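Local coordinates for protein O-methyltransferase (Burkholderia thailandensis, PDB 3MCZ) that probably transfers methyl groups from S-adenosylmethionine to hydroxyl groups of small-molecule substrates, working as a dimer, at residues Thr319-Val333 against Gly339-Gly351. Sequence-based numbering, arbitrary orientation.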
loop_
_atom_site.group_PDB
_atom_site.type_symbol
_atom_site.label_atom_id
_atom_site.label_comp_id
_atom_site.label_asym_id
_atom_site.label_seq_id
_atom_site.Cartn_x
_atom_site.Cartn_y
_atom_site.Cartn_z
ATOM N N THR A 319 3.659 1.454 27.401
ATOM C CA THR A 319 2.589 1.458 28.375
ATOM C C THR A 319 3.076 1.322 29.805
ATOM O O THR A 319 2.574 2.024 30.662
ATOM C CB THR A 319 1.518 0.393 27.984
ATOM O OG1 THR A 319 1.157 0.620 26.602
ATOM C CG2 THR A 319 0.291 0.513 28.883
ATOM N N PRO A 320 4.046 0.427 30.075
ATOM C CA PRO A 320 4.600 0.392 31.420
ATOM C C PRO A 320 5.290 1.688 31.834
ATOM O O PRO A 320 5.301 2.020 33.024
ATOM C CB PRO A 320 5.625 -0.760 31.374
ATOM C CG PRO A 320 5.152 -1.629 30.231
ATOM C CD PRO A 320 4.616 -0.632 29.226
ATOM N N TRP A 321 5.857 2.416 30.874
ATOM C CA TRP A 321 6.506 3.695 31.186
ATOM C C TRP A 321 5.435 4.729 31.570
ATOM O O TRP A 321 5.582 5.441 32.571
ATOM C CB TRP A 321 7.338 4.201 30.004
ATOM C CG TRP A 321 7.972 5.507 30.268
ATOM C CD1 TRP A 321 9.147 5.739 30.906
ATOM C CD2 TRP A 321 7.450 6.774 29.903
ATOM N NE1 TRP A 321 9.389 7.091 30.973
ATOM C CE2 TRP A 321 8.338 7.748 30.385
ATOM C CE3 TRP A 321 6.291 7.181 29.253
ATOM C CZ2 TRP A 321 8.127 9.113 30.191
ATOM C CZ3 TRP A 321 6.092 8.550 29.049
ATOM C CH2 TRP A 321 7.016 9.488 29.508
ATOM N N ILE A 322 4.363 4.792 30.785
ATOM C CA ILE A 322 3.232 5.664 31.132
ATOM C C ILE A 322 2.699 5.325 32.541
ATOM O O ILE A 322 2.484 6.214 33.367
ATOM C CB ILE A 322 2.088 5.599 30.087
ATOM C CG1 ILE A 322 2.602 6.076 28.720
ATOM C CG2 ILE A 322 0.907 6.451 30.567
ATOM C CD1 ILE A 322 1.649 5.802 27.462
ATOM N N ALA A 323 2.492 4.039 32.807
ATOM C CA ALA A 323 1.980 3.633 34.086
ATOM C C ALA A 323 2.894 4.061 35.221
ATOM O O ALA A 323 2.405 4.505 36.276
ATOM C CB ALA A 323 1.706 2.105 34.119
ATOM N N GLY A 324 4.215 3.967 35.027
ATOM C CA GLY A 324 5.178 4.404 36.049
ATOM C C GLY A 324 5.095 5.899 36.302
ATOM O O GLY A 324 5.190 6.331 37.452
ATOM N N VAL A 325 4.859 6.690 35.251
ATOM C CA VAL A 325 4.699 8.139 35.432
ATOM C C VAL A 325 3.464 8.482 36.289
ATOM O O VAL A 325 3.512 9.315 37.205
ATOM C CB VAL A 325 4.647 8.892 34.103
ATOM C CG1 VAL A 325 4.456 10.382 34.391
ATOM C CG2 VAL A 325 5.938 8.648 33.281
ATOM N N VAL A 326 2.368 7.775 36.045
ATOM C CA VAL A 326 1.154 7.947 36.844
ATOM C C VAL A 326 1.404 7.592 38.321
ATOM O O VAL A 326 0.984 8.342 39.227
ATOM C CB VAL A 326 -0.025 7.127 36.223
ATOM C CG1 VAL A 326 -1.311 7.238 37.071
ATOM C CG2 VAL A 326 -0.293 7.602 34.791
ATOM N N ARG A 327 2.099 6.479 38.561
ATOM C CA ARG A 327 2.512 6.129 39.931
ATOM C C ARG A 327 3.404 7.194 40.558
ATOM O O ARG A 327 3.174 7.585 41.690
ATOM C CB ARG A 327 3.241 4.785 39.987
ATOM C CG ARG A 327 2.348 3.656 39.729
ATOM C CD ARG A 327 2.982 2.304 40.110
ATOM N NE ARG A 327 2.190 1.273 39.438
ATOM C CZ ARG A 327 2.446 0.775 38.235
ATOM N NH1 ARG A 327 3.548 1.104 37.568
ATOM N NH2 ARG A 327 1.599 -0.106 37.725
ATOM N N ASP A 328 4.366 7.707 39.787
ATOM C CA ASP A 328 5.261 8.771 40.260
ATOM C C ASP A 328 4.455 9.995 40.677
ATOM O O ASP A 328 4.883 10.714 41.565
ATOM C CB ASP A 328 6.314 9.199 39.211
ATOM C CG ASP A 328 7.396 8.143 38.958
ATOM O OD1 ASP A 328 7.545 7.181 39.746
ATOM O OD2 ASP A 328 8.080 8.260 37.915
ATOM N N ALA A 329 3.293 10.212 40.062
ATOM C CA ALA A 329 2.408 11.331 40.415
ATOM C C ALA A 329 1.588 11.065 41.660
ATOM O O ALA A 329 0.820 11.914 42.083
ATOM C CB ALA A 329 1.499 11.728 39.217
ATOM N N GLY A 330 1.760 9.896 42.270
ATOM C CA GLY A 330 1.072 9.553 43.501
ATOM C C GLY A 330 -0.289 8.899 43.327
ATOM O O GLY A 330 -1.070 8.897 44.260
ATOM N N LEU A 331 -0.598 8.360 42.151
ATOM C CA LEU A 331 -1.888 7.708 41.929
ATOM C C LEU A 331 -1.697 6.193 41.877
ATOM O O LEU A 331 -0.645 5.718 41.474
ATOM C CB LEU A 331 -2.551 8.188 40.633
ATOM C CG LEU A 331 -2.784 9.688 40.449
ATOM C CD1 LEU A 331 -3.482 9.968 39.099
ATOM C CD2 LEU A 331 -3.594 10.261 41.591
ATOM N N ALA A 332 -2.690 5.442 42.333
ATOM C CA ALA A 332 -2.637 3.970 42.281
ATOM C C ALA A 332 -3.139 3.585 40.909
ATOM O O ALA A 332 -4.189 4.096 40.491
ATOM C CB ALA A 332 -3.552 3.364 43.361
ATOM N N VAL A 333 -2.440 2.709 40.190
ATOM C CA VAL A 333 -2.774 2.453 38.786
ATOM C C VAL A 333 -3.494 1.133 38.633
ATOM O O VAL A 333 -3.026 0.117 39.133
ATOM C CB VAL A 333 -1.508 2.449 37.912
ATOM C CG1 VAL A 333 -1.838 2.053 36.433
ATOM C CG2 VAL A 333 -0.880 3.795 38.010
ATOM N N GLY A 339 -8.990 -4.369 23.232
ATOM C CA GLY A 339 -8.360 -4.828 22.006
ATOM C C GLY A 339 -6.856 -4.496 22.025
ATOM O O GLY A 339 -6.142 -4.897 22.925
ATOM N N ARG A 340 -6.405 -3.717 21.057
ATOM C CA ARG A 340 -5.007 -3.296 20.958
ATOM C C ARG A 340 -4.622 -2.107 21.865
ATOM O O ARG A 340 -3.476 -1.611 21.804
ATOM C CB ARG A 340 -4.699 -2.929 19.496
ATOM C CG ARG A 340 -5.367 -1.648 18.991
ATOM C CD ARG A 340 -4.911 -1.282 17.549
ATOM N NE ARG A 340 -5.611 -2.019 16.494
ATOM C CZ ARG A 340 -5.164 -2.156 15.239
ATOM N NH1 ARG A 340 -5.868 -2.848 14.351
ATOM N NH2 ARG A 340 -4.000 -1.626 14.870
ATOM N N TYR A 341 -5.592 -1.615 22.631
ATOM C CA TYR A 341 -5.415 -0.493 23.537
ATOM C C TYR A 341 -5.376 -0.939 24.997
ATOM O O TYR A 341 -5.939 -1.977 25.381
ATOM C CB TYR A 341 -6.521 0.557 23.288
ATOM C CG TYR A 341 -6.265 1.465 22.125
ATOM C CD1 TYR A 341 -6.546 1.082 20.813
ATOM C CD2 TYR A 341 -5.726 2.714 22.330
ATOM C CE1 TYR A 341 -6.280 1.961 19.728
ATOM C CE2 TYR A 341 -5.459 3.571 21.287
ATOM C CZ TYR A 341 -5.718 3.193 19.994
ATOM O OH TYR A 341 -5.427 4.118 18.997
ATOM N N THR A 342 -4.682 -0.147 25.812
ATOM C CA THR A 342 -4.732 -0.253 27.250
ATOM C C THR A 342 -5.355 1.034 27.805
ATOM O O THR A 342 -4.939 2.147 27.458
ATOM C CB THR A 342 -3.311 -0.459 27.855
ATOM O OG1 THR A 342 -2.744 -1.681 27.335
ATOM C CG2 THR A 342 -3.318 -0.522 29.420
ATOM N N LEU A 343 -6.302 0.853 28.704
ATOM C CA LEU A 343 -6.850 1.920 29.518
ATOM C C LEU A 343 -6.196 1.851 30.896
ATOM O O LEU A 343 -6.265 0.818 31.597
ATOM C CB LEU A 343 -8.373 1.804 29.610
ATOM C CG LEU A 343 -9.059 2.901 30.441
ATOM C CD1 LEU A 343 -8.924 4.313 29.793
ATOM C CD2 LEU A 343 -10.542 2.532 30.623
ATOM N N LEU A 344 -5.464 2.897 31.231
ATOM C CA LEU A 344 -4.846 3.031 32.542
ATOM C C LEU A 344 -5.735 3.925 33.371
ATOM O O LEU A 344 -6.245 4.945 32.869
ATOM C CB LEU A 344 -3.439 3.626 32.447
ATOM C CG LEU A 344 -2.401 2.803 31.677
ATOM C CD1 LEU A 344 -1.101 3.709 31.481
ATOM C CD2 LEU A 344 -2.080 1.513 32.408
ATOM N N ILE A 345 -5.948 3.526 34.625
ATOM C CA ILE A 345 -6.817 4.248 35.528
ATOM C C ILE A 345 -5.972 4.579 36.759
ATOM O O ILE A 345 -5.648 3.707 37.574
ATOM C CB ILE A 345 -8.088 3.405 35.875
ATOM C CG1 ILE A 345 -8.856 2.967 34.605
ATOM C CG2 ILE A 345 -9.067 4.160 36.828
ATOM C CD1 ILE A 345 -8.710 1.447 34.264
ATOM N N GLY A 346 -5.634 5.840 36.916
ATOM C CA GLY A 346 -4.934 6.287 38.087
ATOM C C GLY A 346 -5.853 6.817 39.147
ATOM O O GLY A 346 -6.504 7.843 38.960
ATOM N N GLN A 347 -5.871 6.188 40.306
ATOM C CA GLN A 347 -6.854 6.539 41.312
ATOM C C GLN A 347 -6.196 7.311 42.461
ATOM O O GLN A 347 -5.165 6.872 42.981
ATOM C CB GLN A 347 -7.520 5.240 41.777
ATOM C CG GLN A 347 -7.967 4.336 40.544
ATOM C CD GLN A 347 -8.033 2.819 40.818
ATOM O OE1 GLN A 347 -8.811 2.362 41.654
ATOM N NE2 GLN A 347 -7.261 2.041 40.052
ATOM N N ARG A 348 -6.753 8.472 42.809
ATOM C CA ARG A 348 -6.259 9.269 43.933
ATOM C C ARG A 348 -6.991 8.818 45.190
ATOM O O ARG A 348 -8.214 8.708 45.200
ATOM C CB ARG A 348 -6.463 10.773 43.697
ATOM C CG ARG A 348 -5.704 11.646 44.693
ATOM C CD ARG A 348 -5.872 13.137 44.469
ATOM N NE ARG A 348 -5.112 13.679 43.331
ATOM C CZ ARG A 348 -3.784 13.727 43.267
ATOM N NH1 ARG A 348 -3.031 13.237 44.258
ATOM N NH2 ARG A 348 -3.204 14.228 42.196
ATOM N N SER A 349 -6.232 8.520 46.237
ATOM C CA SER A 349 -6.825 8.147 47.503
ATOM C C SER A 349 -7.664 9.328 48.071
ATOM O O SER A 349 -7.348 10.514 47.877
ATOM C CB SER A 349 -5.723 7.704 48.479
ATOM O OG SER A 349 -6.229 7.643 49.800
ATOM N N SER A 350 -8.755 8.990 48.745
ATOM C CA SER A 350 -9.570 10.002 49.413
ATOM C C SER A 350 -9.092 10.237 50.854
ATOM O O SER A 350 -9.482 11.217 51.492
ATOM C CB SER A 350 -11.028 9.571 49.396
ATOM O OG SER A 350 -11.120 8.183 49.646
ATOM N N GLY A 351 -8.241 9.344 51.356
ATOM C CA GLY A 351 -7.838 9.371 52.765
ATOM C C GLY A 351 -7.667 7.957 53.290
ATOM O O GLY A 351 -6.775 7.715 54.096
HETATM O O HOH W 1 -0.443 14.271 41.617
HETATM O O HOH W 2 -0.276 13.196 44.355
HETATM O O HOH W 3 -3.344 8.819 45.885
#
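With CG set beside its backbone N (chi1 -63°), the side chain of L344 rises from strand 341-347 toward helix 319-328, where CD1 lies 3.5 Å from CG2 of I322. Its other methyl, CD2, meets CB of A323 and CG1 of V333, so one leucine fills the angle between helix and following strand. R348 starts the other way, CG anti to the backbone N (chi1 -168°), then bends at chi3 to fold its guanidinium over L331: CD2 of L331 sits 3.8 Å above the centre of the guanidinium plane. Two waters in that plane, one at NH1 and one at NH2, both donate to the carbonyl O of A329, while V277 and A274 accept from NE and NH2; the flat group is fixed by polar partners and covered on one face by a methyl group. Further along, T319 and T342 touch through their CG2 methyls at 3.8 Å, their hydroxyls bonding to M290 and T289. Having no side chain, G346 lets CG1 of V326 rest 3.9 Å from its CA, where a CB would collide. After the helix the chain turns at G330, whose positive phi closes a Schellman motif, and A332 pairs with Q347 by two nearly straight bonds, A332 N to Q347 O at 2.9 Å and Q347 N to A332 O at 2.7 Å. The axes of helix 319-328 and strand 341-347 run within 9° of parallel and approach to 9.2 Å. That strand lies antiparallel between its neighbours, the 3-2-1-4-5-7-6 order of class I, Rossmann-like methyltransferases.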